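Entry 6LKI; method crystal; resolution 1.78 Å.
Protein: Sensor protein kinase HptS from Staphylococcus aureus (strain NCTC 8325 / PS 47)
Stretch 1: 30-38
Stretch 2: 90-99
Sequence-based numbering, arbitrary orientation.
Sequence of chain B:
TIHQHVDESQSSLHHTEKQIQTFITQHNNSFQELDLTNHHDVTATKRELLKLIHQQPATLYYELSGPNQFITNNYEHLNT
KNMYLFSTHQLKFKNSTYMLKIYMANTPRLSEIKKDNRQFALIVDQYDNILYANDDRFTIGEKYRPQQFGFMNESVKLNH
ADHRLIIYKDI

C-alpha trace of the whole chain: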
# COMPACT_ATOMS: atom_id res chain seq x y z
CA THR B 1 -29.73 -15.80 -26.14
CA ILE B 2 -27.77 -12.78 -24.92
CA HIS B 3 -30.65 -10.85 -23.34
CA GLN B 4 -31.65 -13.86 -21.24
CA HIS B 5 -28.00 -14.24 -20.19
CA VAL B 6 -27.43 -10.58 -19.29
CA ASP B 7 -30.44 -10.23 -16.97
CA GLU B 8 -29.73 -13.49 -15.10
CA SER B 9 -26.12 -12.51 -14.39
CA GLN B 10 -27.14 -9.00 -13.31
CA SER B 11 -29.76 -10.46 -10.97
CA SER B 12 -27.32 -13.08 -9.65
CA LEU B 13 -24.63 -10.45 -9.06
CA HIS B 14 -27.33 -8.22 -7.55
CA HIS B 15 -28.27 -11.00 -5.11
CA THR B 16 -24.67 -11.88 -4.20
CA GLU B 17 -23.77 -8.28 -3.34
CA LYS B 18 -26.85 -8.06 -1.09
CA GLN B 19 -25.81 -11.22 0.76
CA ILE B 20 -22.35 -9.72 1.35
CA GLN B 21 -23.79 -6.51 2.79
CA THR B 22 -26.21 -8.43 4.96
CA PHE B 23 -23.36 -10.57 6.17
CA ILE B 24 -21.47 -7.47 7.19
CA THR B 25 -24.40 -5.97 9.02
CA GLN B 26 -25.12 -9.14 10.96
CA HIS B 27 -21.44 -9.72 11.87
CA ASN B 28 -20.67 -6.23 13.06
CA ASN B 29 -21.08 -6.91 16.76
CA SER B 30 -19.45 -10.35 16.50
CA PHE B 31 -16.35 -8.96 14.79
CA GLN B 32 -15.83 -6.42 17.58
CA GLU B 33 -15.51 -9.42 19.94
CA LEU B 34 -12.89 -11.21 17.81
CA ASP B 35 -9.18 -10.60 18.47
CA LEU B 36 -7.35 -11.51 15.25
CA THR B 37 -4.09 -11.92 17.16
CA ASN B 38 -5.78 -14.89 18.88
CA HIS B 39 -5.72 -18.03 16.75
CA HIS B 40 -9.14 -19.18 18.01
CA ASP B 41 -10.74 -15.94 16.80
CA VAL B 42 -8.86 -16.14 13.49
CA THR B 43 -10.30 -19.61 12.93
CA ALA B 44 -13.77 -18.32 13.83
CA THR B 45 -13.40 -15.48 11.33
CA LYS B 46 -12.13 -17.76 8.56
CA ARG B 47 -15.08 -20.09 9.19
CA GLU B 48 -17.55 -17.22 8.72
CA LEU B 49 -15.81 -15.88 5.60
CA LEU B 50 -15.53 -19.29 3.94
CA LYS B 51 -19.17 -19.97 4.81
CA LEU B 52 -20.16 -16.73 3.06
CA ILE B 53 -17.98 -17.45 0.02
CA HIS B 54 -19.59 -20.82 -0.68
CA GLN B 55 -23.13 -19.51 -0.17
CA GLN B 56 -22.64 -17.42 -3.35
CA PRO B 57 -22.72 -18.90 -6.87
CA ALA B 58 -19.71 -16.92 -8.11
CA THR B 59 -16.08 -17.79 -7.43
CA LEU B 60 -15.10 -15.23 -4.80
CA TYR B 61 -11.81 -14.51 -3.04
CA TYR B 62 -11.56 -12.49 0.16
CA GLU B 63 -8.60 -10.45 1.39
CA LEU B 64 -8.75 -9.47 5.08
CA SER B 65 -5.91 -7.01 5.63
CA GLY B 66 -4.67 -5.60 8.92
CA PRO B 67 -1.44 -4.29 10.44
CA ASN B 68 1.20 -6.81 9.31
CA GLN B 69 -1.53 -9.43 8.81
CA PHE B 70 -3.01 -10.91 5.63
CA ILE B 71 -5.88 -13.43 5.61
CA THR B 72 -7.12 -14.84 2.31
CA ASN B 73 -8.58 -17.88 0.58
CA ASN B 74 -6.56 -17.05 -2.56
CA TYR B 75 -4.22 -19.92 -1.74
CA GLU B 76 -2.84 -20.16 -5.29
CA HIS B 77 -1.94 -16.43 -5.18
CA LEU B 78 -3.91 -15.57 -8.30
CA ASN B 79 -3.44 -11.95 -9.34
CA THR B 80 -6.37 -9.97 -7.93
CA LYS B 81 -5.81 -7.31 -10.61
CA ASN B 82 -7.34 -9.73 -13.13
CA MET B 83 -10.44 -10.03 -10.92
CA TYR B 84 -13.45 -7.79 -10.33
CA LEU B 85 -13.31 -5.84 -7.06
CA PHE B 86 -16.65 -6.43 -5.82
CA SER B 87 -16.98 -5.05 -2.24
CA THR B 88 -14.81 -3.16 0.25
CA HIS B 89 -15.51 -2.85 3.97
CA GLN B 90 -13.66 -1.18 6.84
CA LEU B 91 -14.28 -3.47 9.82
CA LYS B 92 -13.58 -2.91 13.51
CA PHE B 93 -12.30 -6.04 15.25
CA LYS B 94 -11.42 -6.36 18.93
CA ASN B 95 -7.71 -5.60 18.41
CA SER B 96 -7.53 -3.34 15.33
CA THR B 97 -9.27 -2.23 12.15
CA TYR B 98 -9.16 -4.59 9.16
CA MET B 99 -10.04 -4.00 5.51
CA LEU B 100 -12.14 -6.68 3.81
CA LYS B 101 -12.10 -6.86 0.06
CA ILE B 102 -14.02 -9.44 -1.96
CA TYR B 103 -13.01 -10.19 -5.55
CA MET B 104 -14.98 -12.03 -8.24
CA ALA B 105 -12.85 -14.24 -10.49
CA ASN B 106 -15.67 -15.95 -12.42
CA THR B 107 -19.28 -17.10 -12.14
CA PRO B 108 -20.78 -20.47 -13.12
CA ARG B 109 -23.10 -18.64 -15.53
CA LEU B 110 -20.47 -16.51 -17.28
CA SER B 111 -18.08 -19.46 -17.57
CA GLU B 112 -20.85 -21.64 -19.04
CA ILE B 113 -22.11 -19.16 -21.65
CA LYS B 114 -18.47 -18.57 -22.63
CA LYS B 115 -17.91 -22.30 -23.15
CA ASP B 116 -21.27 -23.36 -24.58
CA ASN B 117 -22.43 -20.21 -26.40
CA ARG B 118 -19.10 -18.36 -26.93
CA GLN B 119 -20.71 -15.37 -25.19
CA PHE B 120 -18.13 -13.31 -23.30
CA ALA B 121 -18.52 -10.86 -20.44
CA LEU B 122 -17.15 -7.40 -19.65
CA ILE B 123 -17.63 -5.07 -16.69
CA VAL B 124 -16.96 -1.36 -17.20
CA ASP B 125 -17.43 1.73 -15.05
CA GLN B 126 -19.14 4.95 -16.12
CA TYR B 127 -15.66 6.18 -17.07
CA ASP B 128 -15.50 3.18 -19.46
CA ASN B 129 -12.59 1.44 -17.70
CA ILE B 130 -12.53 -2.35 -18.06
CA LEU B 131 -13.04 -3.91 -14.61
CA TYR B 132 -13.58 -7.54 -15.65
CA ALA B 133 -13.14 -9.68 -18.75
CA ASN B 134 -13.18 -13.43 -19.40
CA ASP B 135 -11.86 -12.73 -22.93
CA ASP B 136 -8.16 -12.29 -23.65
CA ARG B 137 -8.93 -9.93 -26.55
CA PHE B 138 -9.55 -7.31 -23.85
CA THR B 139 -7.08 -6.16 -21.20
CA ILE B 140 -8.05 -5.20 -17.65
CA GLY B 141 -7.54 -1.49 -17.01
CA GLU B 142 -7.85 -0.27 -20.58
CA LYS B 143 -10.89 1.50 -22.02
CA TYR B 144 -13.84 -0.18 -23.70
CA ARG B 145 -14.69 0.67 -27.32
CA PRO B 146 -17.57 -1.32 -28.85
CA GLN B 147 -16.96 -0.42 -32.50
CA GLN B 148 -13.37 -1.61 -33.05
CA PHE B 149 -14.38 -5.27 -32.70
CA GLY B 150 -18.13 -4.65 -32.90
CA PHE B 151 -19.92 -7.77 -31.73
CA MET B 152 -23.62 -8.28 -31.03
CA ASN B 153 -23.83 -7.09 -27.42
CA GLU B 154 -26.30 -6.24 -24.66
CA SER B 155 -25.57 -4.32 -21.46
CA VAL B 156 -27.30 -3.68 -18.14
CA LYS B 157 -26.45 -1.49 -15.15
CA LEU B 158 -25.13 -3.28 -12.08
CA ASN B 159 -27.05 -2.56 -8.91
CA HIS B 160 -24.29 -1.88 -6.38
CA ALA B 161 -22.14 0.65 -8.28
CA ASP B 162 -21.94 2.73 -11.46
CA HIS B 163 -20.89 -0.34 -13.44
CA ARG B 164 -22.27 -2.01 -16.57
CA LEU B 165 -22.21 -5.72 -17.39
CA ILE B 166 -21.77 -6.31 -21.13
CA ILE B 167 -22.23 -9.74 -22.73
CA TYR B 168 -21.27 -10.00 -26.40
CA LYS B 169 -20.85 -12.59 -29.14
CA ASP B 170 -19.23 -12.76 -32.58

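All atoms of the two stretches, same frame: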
# COMPACT_ATOMS: atom_id res chain seq x y z
N SER B 30 -20.28 -9.17 16.27
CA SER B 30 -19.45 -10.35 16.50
C SER B 30 -17.99 -10.06 16.19
O SER B 30 -17.09 -10.54 16.90
CB SER B 30 -19.96 -11.52 15.66
OG SER B 30 -19.83 -11.26 14.28
N PHE B 31 -17.72 -9.28 15.15
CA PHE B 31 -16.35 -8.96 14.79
C PHE B 31 -15.66 -8.13 15.87
O PHE B 31 -14.47 -8.32 16.14
CB PHE B 31 -16.31 -8.23 13.44
CG PHE B 31 -16.56 -9.12 12.26
CD1 PHE B 31 -16.43 -10.50 12.37
CD2 PHE B 31 -16.92 -8.58 11.04
CE1 PHE B 31 -16.66 -11.32 11.28
CE2 PHE B 31 -17.15 -9.40 9.95
CZ PHE B 31 -17.02 -10.77 10.07
N GLN B 32 -16.40 -7.22 16.51
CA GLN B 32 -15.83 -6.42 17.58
C GLN B 32 -15.43 -7.25 18.79
O GLN B 32 -14.70 -6.75 19.65
CB GLN B 32 -16.83 -5.33 18.00
CG GLN B 32 -17.19 -4.37 16.88
CD GLN B 32 -18.14 -3.27 17.34
OE1 GLN B 32 -17.84 -2.53 18.28
NE2 GLN B 32 -19.28 -3.17 16.68
N GLU B 33 -15.89 -8.50 18.87
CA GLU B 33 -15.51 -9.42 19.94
C GLU B 33 -14.35 -10.33 19.56
O GLU B 33 -13.87 -11.09 20.41
CB GLU B 33 -16.71 -10.27 20.35
CG GLU B 33 -17.83 -9.50 21.04
CD GLU B 33 -17.40 -8.94 22.38
OE1 GLU B 33 -17.61 -7.73 22.63
OE2 GLU B 33 -16.84 -9.71 23.20
N LEU B 34 -13.89 -10.27 18.32
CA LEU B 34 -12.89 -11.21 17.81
C LEU B 34 -11.53 -10.53 17.75
O LEU B 34 -11.37 -9.51 17.06
CB LEU B 34 -13.29 -11.74 16.43
CG LEU B 34 -14.55 -12.62 16.42
CD1 LEU B 34 -14.95 -12.98 15.00
CD2 LEU B 34 -14.33 -13.87 17.26
N ASP B 35 -10.55 -11.09 18.46
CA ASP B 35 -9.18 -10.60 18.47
C ASP B 35 -8.38 -11.42 17.46
O ASP B 35 -8.09 -12.60 17.70
CB ASP B 35 -8.59 -10.72 19.87
CG ASP B 35 -7.16 -10.18 19.97
OD1 ASP B 35 -6.55 -9.85 18.93
OD2 ASP B 35 -6.65 -10.09 21.11
N LEU B 36 -8.02 -10.80 16.34
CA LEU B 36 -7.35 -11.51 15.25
C LEU B 36 -5.88 -11.77 15.52
O LEU B 36 -5.19 -12.30 14.64
CB LEU B 36 -7.53 -10.75 13.94
CG LEU B 36 -8.98 -10.64 13.45
CD1 LEU B 36 -9.05 -10.20 12.00
CD2 LEU B 36 -9.72 -11.96 13.66
N THR B 37 -5.37 -11.41 16.70
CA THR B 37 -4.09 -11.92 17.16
C THR B 37 -4.24 -13.22 17.94
O THR B 37 -3.23 -13.85 18.29
CB THR B 37 -3.36 -10.89 18.02
OG1 THR B 37 -4.13 -10.63 19.21
CG2 THR B 37 -3.17 -9.59 17.25
N ASN B 38 -5.47 -13.63 18.22
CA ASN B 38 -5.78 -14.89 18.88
C ASN B 38 -6.18 -15.91 17.82
O ASN B 38 -7.08 -15.65 17.01
CB ASN B 38 -6.90 -14.69 19.90
CG ASN B 38 -7.25 -15.96 20.65
OD1 ASN B 38 -7.86 -16.87 20.09
ND2 ASN B 38 -6.87 -16.03 21.92
N GLN B 90 -14.56 -1.51 5.74
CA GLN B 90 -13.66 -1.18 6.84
C GLN B 90 -14.30 -1.71 8.12
O GLN B 90 -15.35 -1.22 8.55
CB GLN B 90 -13.41 0.32 6.92
CG GLN B 90 -12.39 0.73 7.97
CD GLN B 90 -11.84 2.13 7.74
OE1 GLN B 90 -11.91 2.67 6.64
NE2 GLN B 90 -11.29 2.73 8.80
N LEU B 91 -13.68 -2.72 8.72
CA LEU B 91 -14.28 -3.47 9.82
C LEU B 91 -13.49 -3.27 11.10
O LEU B 91 -12.25 -3.33 11.09
CB LEU B 91 -14.36 -4.97 9.49
CG LEU B 91 -15.06 -5.33 8.18
CD1 LEU B 91 -14.93 -6.83 7.91
CD2 LEU B 91 -16.52 -4.92 8.21
N LYS B 92 -14.20 -3.05 12.20
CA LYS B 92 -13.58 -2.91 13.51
C LYS B 92 -13.61 -4.26 14.22
O LYS B 92 -14.69 -4.77 14.55
CB LYS B 92 -14.30 -1.85 14.35
CG LYS B 92 -13.79 -1.77 15.78
CD LYS B 92 -14.65 -0.84 16.63
CE LYS B 92 -14.13 -0.77 18.06
NZ LYS B 92 -14.07 -2.12 18.70
N PHE B 93 -12.44 -4.84 14.44
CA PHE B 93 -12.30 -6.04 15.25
C PHE B 93 -11.89 -5.64 16.66
O PHE B 93 -11.73 -4.45 16.98
CB PHE B 93 -11.30 -7.01 14.62
CG PHE B 93 -11.89 -7.85 13.52
CD1 PHE B 93 -12.07 -7.32 12.25
CD2 PHE B 93 -12.26 -9.16 13.75
CE1 PHE B 93 -12.61 -8.09 11.23
CE2 PHE B 93 -12.80 -9.93 12.74
CZ PHE B 93 -12.97 -9.40 11.48
N LYS B 94 -11.72 -6.64 17.53
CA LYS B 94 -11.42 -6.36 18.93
C LYS B 94 -10.05 -5.71 19.10
O LYS B 94 -9.87 -4.88 20.00
CB LYS B 94 -11.49 -7.65 19.74
CG LYS B 94 -11.42 -7.47 21.24
CD LYS B 94 -11.45 -8.82 21.95
CE LYS B 94 -11.41 -8.66 23.46
NZ LYS B 94 -12.62 -7.96 23.97
N ASN B 95 -9.09 -6.05 18.25
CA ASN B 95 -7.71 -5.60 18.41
C ASN B 95 -7.34 -4.44 17.50
O ASN B 95 -6.50 -3.62 17.88
CB ASN B 95 -6.74 -6.75 18.16
CG ASN B 95 -6.89 -7.34 16.78
OD1 ASN B 95 -8.00 -7.64 16.33
ND2 ASN B 95 -5.77 -7.51 16.08
N SER B 96 -7.92 -4.35 16.31
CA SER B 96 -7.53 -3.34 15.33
C SER B 96 -8.60 -3.28 14.25
O SER B 96 -9.57 -4.04 14.27
CB SER B 96 -6.15 -3.65 14.74
OG SER B 96 -5.75 -2.65 13.82
N THR B 97 -8.40 -2.37 13.30
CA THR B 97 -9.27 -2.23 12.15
C THR B 97 -8.70 -3.03 10.98
O THR B 97 -7.49 -2.96 10.71
CB THR B 97 -9.43 -0.76 11.76
OG1 THR B 97 -10.37 -0.14 12.65
CG2 THR B 97 -9.93 -0.62 10.33
N TYR B 98 -9.56 -3.78 10.30
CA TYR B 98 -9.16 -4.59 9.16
C TYR B 98 -9.99 -4.20 7.94
O TYR B 98 -11.17 -3.85 8.06
CB TYR B 98 -9.33 -6.09 9.45
CG TYR B 98 -8.36 -6.63 10.47
CD1 TYR B 98 -8.51 -6.34 11.82
CD2 TYR B 98 -7.30 -7.44 10.09
CE1 TYR B 98 -7.62 -6.83 12.76
CE2 TYR B 98 -6.41 -7.93 11.02
CZ TYR B 98 -6.57 -7.63 12.36
OH TYR B 98 -5.69 -8.12 13.29
N MET B 99 -9.36 -4.25 6.77
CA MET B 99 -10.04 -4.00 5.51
C MET B 99 -10.39 -5.33 4.86
O MET B 99 -9.53 -6.20 4.72
CB MET B 99 -9.15 -3.17 4.57
CG MET B 99 -8.83 -1.77 5.07
SD MET B 99 -10.30 -0.76 5.37
CE MET B 99 -11.06 -0.78 3.75

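Residues 30-38 carry the chain out of a helix and through two type I turns, and they pack against a β-hairpin formed by residues 90-99. In the hairpin, L91 and Y98 pair through reciprocal backbone hydrogen bonds, and F93 N bonds to S96 O, closing the loop that presents F93, K94 and N95 to the first stretch. Together the two segments bury 679 Å².

S30, still helical, does not reach the hairpin with its side chain; its carbonyl instead accepts a hydrogen bond from E33 N. The contact begins at F31, whose CA-to-CB bond points toward the hairpin. Its ring forms an offset stack with that of F93, with centroids 4.7 Å apart and planes inclined by 22°, while F31 CB sits over the F93 face, 4.0 Å from the ring centroid. Farther along the same ring, F31 CE2 lies 4.0 Å from L91 CD1. A flat, wholly apolar side chain suits this buried position, where it can cover one aromatic face and still meet an aliphatic neighbour. The F31 carbonyl serves both segments: it accepts L34 N within the first turn and receives a CA-H...O contact from F93 (F31 O to F93 CA, 3.3 Å).

Q32 and E33 occupy the solvent-facing margin. Although the CA-to-CB bond of Q32 points away overall, its aliphatic portion lies along the hairpin backbone, with Q32 CG 3.4 Å from K92 O. The extended K92 side chain brings its amine back to the same region, leaving K92 NZ 3.8 Å from Q32 OE1. E33 contributes mainly its backbone, E33 O lying 3.7 Å from K94 CD. The long methylene chain of K94 thus covers the turn.

At L34 the backbone makes the shorter of the two hydrogen bonds between the stretches, from K94 N to L34 O (2.9 Å, 158°). The same carbonyl approaches the edge of the F93 ring, near its plane, and L34 CB adds an apolar contact 3.9 Å from F93 CD2.

D35 organises the second turn. Its OD1 accepts hydrogen bonds from both T37 N (3.0 Å) and T37 OG1 (2.6 Å), and D35 OD1 also lies 3.2 Å from N95 CB. A short carboxylate is well suited to gathering these two donors.

L36 points into the hairpin and is buried. L36 CD1 lies over the face of F93 opposite that covered by F31 CB, 3.8 Å from the ring centroid, and also over a face of Y98, 3.5 Å from that centroid. One methyl therefore serves two aromatic rings, and F93 is sandwiched between F31 and L36. The backbone secures this arrangement through L36 N to N95 OD1 (3.2 Å, 161°). The N95 amide uses its other end as well, with N95 ND2 donating to Y98 OH (2.9 Å), so a single asparagine links the turn to the tyrosine.

Beyond L36 the contact fades. T37 CG2 rests 3.5 Å from N95 ND2, whereas N38, out of reach, caps the following helix.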